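Local coordinates for peroxidase (Cellulomonas bogoriensis 69B4 = DSM 16987, PDB 6QZO), which probably acts as a haem b-dependent peroxidase of the DyP type, reducing hydrogen peroxide while oxidising dyes and other substrates, at residues A[179-182]-A[186-189]; A[192-195]-A[199-202]; A[250-253]-A[257-260]; A[293-298]-A[347-352]. All blocks are in the same frame, centred on the assembly; numbering follows the deposited sequence.

Contact 1. Residues A[179-182]-A[186-189]; sequences FRRS and SEPD
S186 meets R181 through its backbone: its O lies 4.5 Å from R181 CD, a loose approach that brings the S186 carbonyl beside the aliphatic part of the arginine. E187 follows and carries the contact. Its chain folds at chi2 (-70°), which turns the carboxylate toward the edge of the R181 guanidinium, where OE1 receives R181 NE at 2.8 Å in a salt bridge. The N-H...O angle of 156° and the position of OE1 in the guanidinium plane make this a well-directed bond for the donor. The acceptor is used differently, since NE comes from above the carboxylate plane and the two flat groups stand 70° apart. E187 OE2 lies 3.4 Å from R181 CG and accepts a hydrogen bond from R194 N, so each carboxylate oxygen has a separate partner. R181 NH1 pairs with D151 of the second subunit, whereas R181 NH2 is buried with no partner in the model. P188, next along, packs on E91 of the second subunit. The salt bridge thus closes a short irregular loop just after strand 170-179, on the connection that joins the two ferredoxin-like halves of a DyP peroxidase and at its subunit interface.

Contact 2. Residues A[192-195]-A[199-202]; sequences SMRN and QVEG. With HEM (protoporphyrin IX containing Fe), chain I.
V200 lays its CG2 methyl over the centre of one face of the R194 guanidinium, 3.5 Å above the plane. R194 reaches there because its chain bends at chi2 (-81°), and its NH1 is bonded to G198 O and L259 O. The backbones form a single bridge at R194 and V200, flanked by E201 N to M193 O at 2.8 Å and N195 N to Q199 O at 2.9 Å. N195 and Q199 grip each other twice more. N195 ND2 donates to Q199 OE1 at 2.9 Å, in the carbonyl plane and on a lone pair, while Q199 N reaches N195 OD1 at 3.1 Å from above its amide plane. Were N195 an alanine, Q199 N would probably lose its OD1 acceptor and the Q199 side-chain amide, no longer held by ND2, could turn beside haem methyl CMB. E201 extends over the porphyrin, its OE1 3.2 Å from haem CHB and its OE2 paired with R307, and G202 N binds haem propionate O1A at 2.9 Å. The run from G198 to G202 matches the GXXDG motif of DyP peroxidases with glutamate for aspartate, and sets E201 over the haem face remote from the axial H292.

Contact 3. Residues A[250-253]-A[257-260]; sequences AREA and RTLR. With HEM (protoporphyrin IX containing Fe), chain I.
E252 leaves its helix with CB 3.6 Å from R257 O, already against the backbone of the returning loop. CG continues along that backbone, 3.7 Å from T258 CA, and also packs against L259 CG. Because chi1 (-69°) sets CG anti to the carbonyl carbon and the chain is extended beyond it, CD arrives 3.6 Å from T258 CA. At the tip, OE2 takes the backbone N of L259 at 2.8 Å with an N-H...O angle of 164°; the donor comes on the anti side, 24° out of the carboxylate plane. The same oxygen lies 3.4 Å from T258 CB, so the threonine flanks the bond. With an alanine here, L259 N is likely to lose its carboxylate acceptor and a gap would probably open beside T258. The backbone adds a weak hydrogen bond from R257 N to E252 O at 3.4 Å. On the residue just before E252, R251 CB is touched by L259 CD1 at 4.0 Å, the two side chains crossing at about a right angle; the R251 guanidinium itself is paired with E89 of the second subunit. The R257 side chain leaves its backbone away from the helix; its CD rests on haem propionate carbon CAA and its NE is bonded to G262 O. The contact therefore folds the loop after helix 248-255 back onto that helix, with R257 lying between the haem and I293 of helix 292-296, and R251 facing the second subunit.

Contact 4. Residues A[293-298]-A[347-352]; sequences IRRARP and DAADLL. With HEM (protoporphyrin IX containing Fe), chain I.
R295 reaches across from helix 292-296 to A349, and it alone of 293-298 makes the crossing; I293, A296, R297 and P298 line the haem pocket. I293 comes first, its CG2 3.8 Å from haem propionate carbon CAA. R295 follows on the far side of the helix. Its chi1, chi2 and chi3 all lie near -65°, curling the chain so that CG passes 3.2 Å from A349 O and NE then donates to this same oxygen at 2.8 Å. The bond is somewhat bent, with an N-H...O angle of 148°, and the donor is tilted 30° from the carbonyl plane. A349 CB covers one face of the guanidinium, and A348 CB lies at its edge, 3.8 Å from NH2, which in turn bonds R345 O. The arginine thus ties the helix that begins with H292 to the end of helix 340-348 and the segment carrying D350. A296 turns its CB to the porphyrin, 3.6 Å from haem C2D, and P298 CD brings the segment past propionate oxygen O1D. Across the contact, D350 OD1 accepts L352 N at 3.2 Å in an Asx turn, and L352 CD2 packs 3.6 Å from haem C2B. D350 OD2 is bonded to ND1 of H292, the axial ligand of the iron, completing the proximal aspartate-histidine-iron arrangement familiar from haem peroxidases.

How the contacts relate
The four contacts follow one another along the chain without interleaving. Contacts 1 and 2, with centres about 9 Å apart, both lie in the long connection from strand 170-179 of the first four-stranded sheet to strand 229-238 of the second, and they touch directly. Contact 3, about 12 Å from contact 2 between centres, also touches it, with Q199 packing on L259. Contact 4 lies about 15 Å from contact 3 between centres; the two use the consecutive helices 248-255 and 292-296, and I293 packs on R257. Contacts 2, 3 and 4 all touch the haem, with contacts 2 and 4 on its two faces, while contacts 1, 2 and 3 touch the second subunit. The pocket and the dimer interface therefore share loops.

Contact 1. Residues A[179-182]-A[186-189]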
# COMPACT_ATOMS: atom_id res chain seq x y z
N PHE A 179 -0.06 -4.94 -4.98
CA PHE A 179 1.13 -4.29 -5.55
C PHE A 179 2.00 -5.30 -6.30
O PHE A 179 1.96 -6.53 -6.03
CB PHE A 179 1.96 -3.62 -4.45
CG PHE A 179 2.41 -4.53 -3.34
CD1 PHE A 179 3.60 -5.25 -3.45
CD2 PHE A 179 1.67 -4.66 -2.18
CE1 PHE A 179 4.03 -6.07 -2.43
CE2 PHE A 179 2.11 -5.48 -1.16
CZ PHE A 179 3.29 -6.19 -1.28
N ARG A 180 2.74 -4.76 -7.27
CA ARG A 180 3.93 -5.38 -7.90
C ARG A 180 5.08 -4.39 -7.67
O ARG A 180 4.91 -3.47 -6.84
CB ARG A 180 3.70 -5.61 -9.39
CG ARG A 180 2.43 -6.39 -9.71
CD ARG A 180 2.21 -6.48 -11.22
NE ARG A 180 1.13 -7.42 -11.51
CZ ARG A 180 1.09 -8.26 -12.54
NH1 ARG A 180 2.09 -8.35 -13.41
NH2 ARG A 180 0.05 -9.06 -12.67
N ARG A 181 6.16 -4.51 -8.42
CA ARG A 181 7.29 -3.56 -8.33
C ARG A 181 6.83 -2.20 -8.87
O ARG A 181 5.78 -2.13 -9.53
CB ARG A 181 8.52 -4.18 -8.98
CG ARG A 181 9.03 -5.39 -8.21
CD ARG A 181 10.53 -5.43 -8.12
NE ARG A 181 11.02 -6.54 -7.29
CZ ARG A 181 11.59 -6.43 -6.09
NH1 ARG A 181 11.76 -5.25 -5.50
NH2 ARG A 181 11.98 -7.53 -5.46
N SER A 182 7.53 -1.14 -8.48
CA SER A 182 7.22 0.26 -8.84
C SER A 182 7.55 0.51 -10.31
O SER A 182 8.30 -0.25 -10.92
CB SER A 182 7.95 1.19 -7.91
OG SER A 182 7.39 1.08 -6.60
N SER A 186 12.07 -3.36 -12.69
CA SER A 186 11.88 -4.73 -13.23
C SER A 186 12.46 -5.74 -12.23
O SER A 186 13.44 -5.40 -11.52
CB SER A 186 12.52 -4.84 -14.59
OG SER A 186 11.85 -3.97 -15.48
N GLU A 187 11.87 -6.93 -12.20
CA GLU A 187 12.29 -8.04 -11.31
C GLU A 187 13.74 -8.40 -11.61
O GLU A 187 14.28 -8.02 -12.64
CB GLU A 187 11.38 -9.26 -11.49
CG GLU A 187 9.90 -8.98 -11.26
CD GLU A 187 9.49 -8.70 -9.82
OE1 GLU A 187 10.37 -8.79 -8.91
OE2 GLU A 187 8.28 -8.38 -9.61
N PRO A 188 14.42 -9.12 -10.68
CA PRO A 188 15.72 -9.73 -10.99
C PRO A 188 15.69 -10.60 -12.27
O PRO A 188 14.87 -11.54 -12.33
CB PRO A 188 16.02 -10.58 -9.75
CG PRO A 188 15.23 -9.93 -8.62
CD PRO A 188 14.01 -9.32 -9.28
N ASP A 189 16.53 -10.25 -13.25
CA ASP A 189 16.73 -10.99 -14.53
C ASP A 189 15.46 -10.89 -15.39
O ASP A 189 15.12 -11.89 -16.05
CB ASP A 189 17.17 -12.43 -14.28
CG ASP A 189 18.48 -12.56 -13.52
OD1 ASP A 189 19.37 -11.71 -13.72
OD2 ASP A 189 18.61 -13.52 -12.73

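Contact 2. Residues A[192-195]-A[199-202]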
# COMPACT_ATOMS: atom_id res chain seq x y z
N SER A 192 8.72 -12.00 -14.81
CA SER A 192 7.35 -11.46 -15.07
C SER A 192 6.78 -10.73 -13.84
O SER A 192 6.46 -9.52 -13.95
CB SER A 192 6.41 -12.54 -15.54
OG SER A 192 5.97 -13.33 -14.45
N MET A 193 6.66 -11.44 -12.71
CA MET A 193 6.25 -10.89 -11.39
C MET A 193 6.77 -11.84 -10.31
O MET A 193 6.75 -13.07 -10.53
CB MET A 193 4.73 -10.78 -11.26
CG MET A 193 4.25 -10.12 -9.98
SD MET A 193 2.53 -10.53 -9.54
CE MET A 193 2.81 -11.75 -8.25
N ARG A 194 7.21 -11.27 -9.18
CA ARG A 194 7.63 -12.01 -7.97
C ARG A 194 6.51 -11.90 -6.96
O ARG A 194 6.05 -10.78 -6.76
CB ARG A 194 8.93 -11.44 -7.39
CG ARG A 194 10.16 -11.82 -8.19
CD ARG A 194 10.63 -13.21 -7.85
NE ARG A 194 11.78 -13.61 -8.65
CZ ARG A 194 12.34 -14.81 -8.59
NH1 ARG A 194 11.86 -15.73 -7.77
NH2 ARG A 194 13.38 -15.09 -9.36
N ASN A 195 6.08 -13.03 -6.40
CA ASN A 195 5.05 -13.07 -5.33
C ASN A 195 5.79 -13.18 -3.99
O ASN A 195 7.03 -13.32 -4.00
CB ASN A 195 4.00 -14.16 -5.58
CG ASN A 195 4.53 -15.57 -5.40
OD1 ASN A 195 5.43 -15.81 -4.60
ND2 ASN A 195 3.96 -16.50 -6.14
N GLN A 199 8.31 -16.53 -5.50
CA GLN A 199 8.19 -17.28 -6.78
C GLN A 199 7.99 -16.31 -7.94
O GLN A 199 7.50 -15.19 -7.71
CB GLN A 199 7.01 -18.25 -6.73
CG GLN A 199 7.13 -19.30 -5.64
CD GLN A 199 5.79 -19.80 -5.18
OE1 GLN A 199 4.75 -19.17 -5.38
NE2 GLN A 199 5.81 -20.95 -4.53
N VAL A 200 8.34 -16.74 -9.15
CA VAL A 200 7.98 -16.09 -10.44
C VAL A 200 6.55 -16.52 -10.76
O VAL A 200 6.30 -17.74 -10.71
CB VAL A 200 8.96 -16.46 -11.56
CG1 VAL A 200 8.63 -15.77 -12.87
CG2 VAL A 200 10.39 -16.15 -11.16
N GLU A 201 5.66 -15.56 -11.02
CA GLU A 201 4.21 -15.78 -11.32
C GLU A 201 3.92 -15.09 -12.67
O GLU A 201 4.36 -13.92 -12.84
CB GLU A 201 3.38 -15.26 -10.14
CG GLU A 201 1.93 -14.88 -10.47
CD GLU A 201 0.85 -15.92 -10.23
OE1 GLU A 201 1.03 -16.75 -9.30
OE2 GLU A 201 -0.19 -15.88 -10.96
N GLY A 202 3.27 -15.80 -13.60
CA GLY A 202 2.70 -15.21 -14.83
C GLY A 202 3.30 -15.76 -16.10
O GLY A 202 2.91 -15.31 -17.19
CHA HEM I . 1.07 -21.14 -12.41
CHB HEM I . 1.68 -19.54 -7.91
CHC HEM I . -3.04 -20.10 -7.08
CHD HEM I . -3.72 -21.31 -11.69
C1A HEM I . 1.63 -20.69 -11.24
C2A HEM I . 3.04 -20.55 -11.03
C3A HEM I . 3.20 -20.12 -9.76
C4A HEM I . 1.92 -19.95 -9.20
CMA HEM I . 4.51 -19.83 -9.05
CAA HEM I . 4.15 -20.89 -12.01
CBA HEM I . 4.55 -19.72 -12.92
CGA HEM I . 3.46 -19.48 -13.92
O1A HEM I . 2.58 -18.63 -13.62
O2A HEM I . 3.45 -20.13 -15.00
C1B HEM I . 0.43 -19.57 -7.31
C2B HEM I . 0.24 -19.20 -5.95
C3B HEM I . -1.10 -19.36 -5.70
C4B HEM I . -1.69 -19.85 -6.96
CMB HEM I . 1.32 -18.71 -4.99
CAB HEM I . -1.90 -19.06 -4.49
CBB HEM I . -1.44 -18.34 -3.47
C1C HEM I . -3.65 -20.47 -8.25
C2C HEM I . -5.02 -20.70 -8.38
C3C HEM I . -5.26 -21.05 -9.69
C4C HEM I . -3.99 -21.02 -10.37
CMC HEM I . -6.10 -20.61 -7.33
CAC HEM I . -6.68 -21.34 -10.04
CBC HEM I . -7.13 -21.68 -11.22
C1D HEM I . -2.43 -21.36 -12.25
C2D HEM I . -2.20 -21.70 -13.67
C3D HEM I . -0.87 -21.68 -13.86
C4D HEM I . -0.30 -21.30 -12.56
CMD HEM I . -3.20 -22.07 -14.75
CAD HEM I . -0.13 -21.97 -15.18
CBD HEM I . 0.21 -23.47 -15.29
CGD HEM I . 0.90 -23.90 -16.58
O1D HEM I . 0.24 -24.08 -17.62
O2D HEM I . 2.14 -24.13 -16.61
NA HEM I . 0.96 -20.32 -10.12
NB HEM I . -0.73 -19.95 -7.86
NC HEM I . -3.03 -20.67 -9.45
ND HEM I . -1.26 -21.13 -11.64
FE HEM I . -0.98 -20.62 -9.84

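Contact 3. Residues A[250-253]-A[257-260]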
# COMPACT_ATOMS: atom_id res chain seq x y z
N ALA A 250 12.16 -28.51 -1.85
CA ALA A 250 10.75 -28.84 -1.53
C ALA A 250 9.82 -27.74 -2.05
O ALA A 250 8.71 -28.08 -2.48
CB ALA A 250 10.59 -29.06 -0.04
N ARG A 251 10.25 -26.48 -2.02
CA ARG A 251 9.45 -25.33 -2.53
C ARG A 251 9.37 -25.39 -4.05
O ARG A 251 8.31 -25.06 -4.60
CB ARG A 251 10.07 -24.00 -2.14
CG ARG A 251 9.94 -23.64 -0.67
CD ARG A 251 10.60 -22.30 -0.40
NE ARG A 251 10.30 -21.82 0.94
CZ ARG A 251 10.62 -20.62 1.40
NH1 ARG A 251 11.27 -19.75 0.64
NH2 ARG A 251 10.29 -20.28 2.64
N GLU A 252 10.46 -25.75 -4.69
CA GLU A 252 10.55 -25.87 -6.17
C GLU A 252 9.71 -27.08 -6.61
O GLU A 252 8.96 -26.95 -7.60
CB GLU A 252 12.01 -25.94 -6.60
CG GLU A 252 12.72 -24.61 -6.38
CD GLU A 252 14.18 -24.57 -6.79
OE1 GLU A 252 14.80 -25.64 -6.82
OE2 GLU A 252 14.67 -23.46 -7.10
N ALA A 253 9.79 -28.19 -5.88
CA ALA A 253 9.01 -29.41 -6.17
C ALA A 253 7.50 -29.09 -6.09
O ALA A 253 6.75 -29.63 -6.91
CB ALA A 253 9.40 -30.53 -5.25
N ARG A 257 8.72 -25.54 -10.73
CA ARG A 257 9.67 -24.56 -11.34
C ARG A 257 10.66 -24.04 -10.28
O ARG A 257 10.31 -24.02 -9.08
CB ARG A 257 8.91 -23.40 -11.98
CG ARG A 257 7.81 -23.83 -12.95
CD ARG A 257 7.07 -22.66 -13.57
NE ARG A 257 7.82 -22.32 -14.75
CZ ARG A 257 7.41 -22.39 -16.01
NH1 ARG A 257 6.17 -22.74 -16.32
NH2 ARG A 257 8.27 -22.07 -16.96
N THR A 258 11.84 -23.59 -10.71
CA THR A 258 12.93 -23.13 -9.81
C THR A 258 12.64 -21.71 -9.35
O THR A 258 11.91 -20.99 -10.07
CB THR A 258 14.31 -23.22 -10.47
OG1 THR A 258 14.33 -22.26 -11.52
CG2 THR A 258 14.63 -24.60 -10.99
N LEU A 259 13.17 -21.31 -8.20
CA LEU A 259 12.90 -19.97 -7.62
C LEU A 259 13.82 -18.94 -8.26
O LEU A 259 13.34 -17.81 -8.53
CB LEU A 259 13.05 -20.05 -6.10
CG LEU A 259 11.89 -20.77 -5.42
CD1 LEU A 259 12.27 -21.28 -4.04
CD2 LEU A 259 10.66 -19.86 -5.36
N ARG A 260 15.06 -19.32 -8.57
CA ARG A 260 16.06 -18.38 -9.11
C ARG A 260 15.61 -17.94 -10.50
O ARG A 260 15.26 -16.76 -10.64
CB ARG A 260 17.46 -18.99 -9.11
CG ARG A 260 18.57 -17.99 -9.39
CD ARG A 260 19.96 -18.61 -9.39
NE ARG A 260 20.58 -18.96 -10.68
CZ ARG A 260 20.47 -20.14 -11.30
NH1 ARG A 260 19.71 -21.10 -10.80
NH2 ARG A 260 21.11 -20.34 -12.45
CHA HEM I . 1.07 -21.14 -12.41
CHB HEM I . 1.68 -19.54 -7.91
CHC HEM I . -3.04 -20.10 -7.08
CHD HEM I . -3.72 -21.31 -11.69
C1A HEM I . 1.63 -20.69 -11.24
C2A HEM I . 3.04 -20.55 -11.03
C3A HEM I . 3.20 -20.12 -9.76
C4A HEM I . 1.92 -19.95 -9.20
CMA HEM I . 4.51 -19.83 -9.05
CAA HEM I . 4.15 -20.89 -12.01
CBA HEM I . 4.55 -19.72 -12.92
CGA HEM I . 3.46 -19.48 -13.92
O1A HEM I . 2.58 -18.63 -13.62
O2A HEM I . 3.45 -20.13 -15.00
C1B HEM I . 0.43 -19.57 -7.31
C2B HEM I . 0.24 -19.20 -5.95
C3B HEM I . -1.10 -19.36 -5.70
C4B HEM I . -1.69 -19.85 -6.96
CMB HEM I . 1.32 -18.71 -4.99
CAB HEM I . -1.90 -19.06 -4.49
CBB HEM I . -1.44 -18.34 -3.47
C1C HEM I . -3.65 -20.47 -8.25
C2C HEM I . -5.02 -20.70 -8.38
C3C HEM I . -5.26 -21.05 -9.69
C4C HEM I . -3.99 -21.02 -10.37
CMC HEM I . -6.10 -20.61 -7.33
CAC HEM I . -6.68 -21.34 -10.04
CBC HEM I . -7.13 -21.68 -11.22
C1D HEM I . -2.43 -21.36 -12.25
C2D HEM I . -2.20 -21.70 -13.67
C3D HEM I . -0.87 -21.68 -13.86
C4D HEM I . -0.30 -21.30 -12.56
CMD HEM I . -3.20 -22.07 -14.75
CAD HEM I . -0.13 -21.97 -15.18
CBD HEM I . 0.21 -23.47 -15.29
CGD HEM I . 0.90 -23.90 -16.58
O1D HEM I . 0.24 -24.08 -17.62
O2D HEM I . 2.14 -24.13 -16.61
NA HEM I . 0.96 -20.32 -10.12
NB HEM I . -0.73 -19.95 -7.86
NC HEM I . -3.03 -20.67 -9.45
ND HEM I . -1.26 -21.13 -11.64
FE HEM I . -0.98 -20.62 -9.84

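Contact 4. Residues A[293-298]-A[347-352]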
# COMPACT_ATOMS: atom_id res chain seq x y z
N ILE A 293 1.95 -26.72 -11.32
CA ILE A 293 1.86 -26.38 -12.77
C ILE A 293 1.43 -27.62 -13.56
O ILE A 293 0.97 -27.46 -14.71
CB ILE A 293 3.18 -25.79 -13.31
CG1 ILE A 293 4.31 -26.83 -13.38
CG2 ILE A 293 3.57 -24.57 -12.50
CD1 ILE A 293 5.47 -26.40 -14.23
N ARG A 294 1.57 -28.81 -12.98
CA ARG A 294 1.03 -30.05 -13.61
C ARG A 294 -0.49 -30.04 -13.42
O ARG A 294 -1.20 -30.26 -14.40
CB ARG A 294 1.67 -31.30 -13.00
CG ARG A 294 1.18 -32.59 -13.61
CD ARG A 294 1.72 -33.80 -12.87
NE ARG A 294 3.12 -34.02 -13.17
CZ ARG A 294 3.58 -34.63 -14.26
NH1 ARG A 294 2.75 -35.07 -15.19
NH2 ARG A 294 4.89 -34.79 -14.43
N ARG A 295 -0.96 -29.78 -12.21
CA ARG A 295 -2.39 -29.87 -11.83
C ARG A 295 -3.17 -28.68 -12.43
O ARG A 295 -4.38 -28.84 -12.65
CB ARG A 295 -2.53 -29.93 -10.31
CG ARG A 295 -1.90 -31.17 -9.69
CD ARG A 295 -2.60 -32.44 -10.10
NE ARG A 295 -3.97 -32.48 -9.60
CZ ARG A 295 -4.89 -33.36 -9.96
NH1 ARG A 295 -4.61 -34.29 -10.86
NH2 ARG A 295 -6.10 -33.28 -9.45
N ALA A 296 -2.51 -27.55 -12.66
CA ALA A 296 -3.14 -26.28 -13.10
C ALA A 296 -3.14 -26.18 -14.63
O ALA A 296 -3.95 -25.39 -15.17
CB ALA A 296 -2.42 -25.11 -12.48
N ARG A 297 -2.29 -26.95 -15.30
CA ARG A 297 -2.15 -26.98 -16.78
C ARG A 297 -3.53 -27.19 -17.41
O ARG A 297 -4.36 -27.90 -16.85
CB ARG A 297 -1.18 -28.09 -17.19
CG ARG A 297 -0.76 -28.00 -18.65
CD ARG A 297 0.10 -29.14 -19.12
NE ARG A 297 0.44 -28.90 -20.52
CZ ARG A 297 1.60 -28.38 -20.95
NH1 ARG A 297 2.54 -28.02 -20.09
NH2 ARG A 297 1.80 -28.21 -22.25
N PRO A 298 -3.84 -26.57 -18.58
CA PRO A 298 -5.04 -26.91 -19.33
C PRO A 298 -5.10 -28.41 -19.69
O PRO A 298 -4.12 -28.93 -20.19
CB PRO A 298 -4.91 -26.07 -20.62
CG PRO A 298 -4.06 -24.90 -20.20
CD PRO A 298 -3.07 -25.49 -19.22
N ASP A 347 -8.33 -28.35 -6.17
CA ASP A 347 -9.00 -28.78 -4.91
C ASP A 347 -8.72 -30.27 -4.70
O ASP A 347 -8.46 -30.64 -3.57
CB ASP A 347 -10.51 -28.51 -4.93
CG ASP A 347 -11.21 -29.02 -3.68
OD1 ASP A 347 -10.87 -28.54 -2.59
OD2 ASP A 347 -12.07 -29.89 -3.82
N ALA A 348 -8.81 -31.09 -5.76
CA ALA A 348 -8.67 -32.56 -5.70
C ALA A 348 -7.24 -32.94 -5.29
O ALA A 348 -7.09 -33.85 -4.46
CB ALA A 348 -9.07 -33.20 -7.01
N ALA A 349 -6.22 -32.26 -5.83
CA ALA A 349 -4.80 -32.47 -5.48
C ALA A 349 -3.93 -31.32 -5.99
O ALA A 349 -3.97 -31.02 -7.19
CB ALA A 349 -4.32 -33.80 -6.01
N ASP A 350 -3.15 -30.72 -5.09
CA ASP A 350 -2.11 -29.71 -5.37
C ASP A 350 -1.23 -29.57 -4.12
O ASP A 350 -1.78 -29.27 -3.06
CB ASP A 350 -2.73 -28.37 -5.79
CG ASP A 350 -1.71 -27.33 -6.20
OD1 ASP A 350 -0.50 -27.63 -6.16
OD2 ASP A 350 -2.13 -26.20 -6.54
N LEU A 351 0.08 -29.80 -4.24
CA LEU A 351 1.03 -29.70 -3.10
C LEU A 351 0.94 -28.30 -2.46
O LEU A 351 1.03 -28.20 -1.23
CB LEU A 351 2.45 -29.99 -3.60
CG LEU A 351 2.76 -31.45 -3.93
CD1 LEU A 351 4.18 -31.56 -4.47
CD2 LEU A 351 2.56 -32.36 -2.72
N LEU A 352 0.73 -27.28 -3.28
CA LEU A 352 0.66 -25.84 -2.89
C LEU A 352 -0.48 -25.60 -1.88
O LEU A 352 -0.36 -24.65 -1.08
CB LEU A 352 0.45 -25.01 -4.16
CG LEU A 352 0.47 -23.49 -3.96
CD1 LEU A 352 1.80 -23.03 -3.42
CD2 LEU A 352 0.17 -22.77 -5.26
CHA HEM I . 1.07 -21.14 -12.41
CHB HEM I . 1.68 -19.54 -7.91
CHC HEM I . -3.04 -20.10 -7.08
CHD HEM I . -3.72 -21.31 -11.69
C1A HEM I . 1.63 -20.69 -11.24
C2A HEM I . 3.04 -20.55 -11.03
C3A HEM I . 3.20 -20.12 -9.76
C4A HEM I . 1.92 -19.95 -9.20
CMA HEM I . 4.51 -19.83 -9.05
CAA HEM I . 4.15 -20.89 -12.01
CBA HEM I . 4.55 -19.72 -12.92
CGA HEM I . 3.46 -19.48 -13.92
O1A HEM I . 2.58 -18.63 -13.62
O2A HEM I . 3.45 -20.13 -15.00
C1B HEM I . 0.43 -19.57 -7.31
C2B HEM I . 0.24 -19.20 -5.95
C3B HEM I . -1.10 -19.36 -5.70
C4B HEM I . -1.69 -19.85 -6.96
CMB HEM I . 1.32 -18.71 -4.99
CAB HEM I . -1.90 -19.06 -4.49
CBB HEM I . -1.44 -18.34 -3.47
C1C HEM I . -3.65 -20.47 -8.25
C2C HEM I . -5.02 -20.70 -8.38
C3C HEM I . -5.26 -21.05 -9.69
C4C HEM I . -3.99 -21.02 -10.37
CMC HEM I . -6.10 -20.61 -7.33
CAC HEM I . -6.68 -21.34 -10.04
CBC HEM I . -7.13 -21.68 -11.22
C1D HEM I . -2.43 -21.36 -12.25
C2D HEM I . -2.20 -21.70 -13.67
C3D HEM I . -0.87 -21.68 -13.86
C4D HEM I . -0.30 -21.30 -12.56
CMD HEM I . -3.20 -22.07 -14.75
CAD HEM I . -0.13 -21.97 -15.18
CBD HEM I . 0.21 -23.47 -15.29
CGD HEM I . 0.90 -23.90 -16.58
O1D HEM I . 0.24 -24.08 -17.62
O2D HEM I . 2.14 -24.13 -16.61
NA HEM I . 0.96 -20.32 -10.12
NB HEM I . -0.73 -19.95 -7.86
NC HEM I . -3.03 -20.67 -9.45
ND HEM I . -1.26 -21.13 -11.64
FE HEM I . -0.98 -20.62 -9.84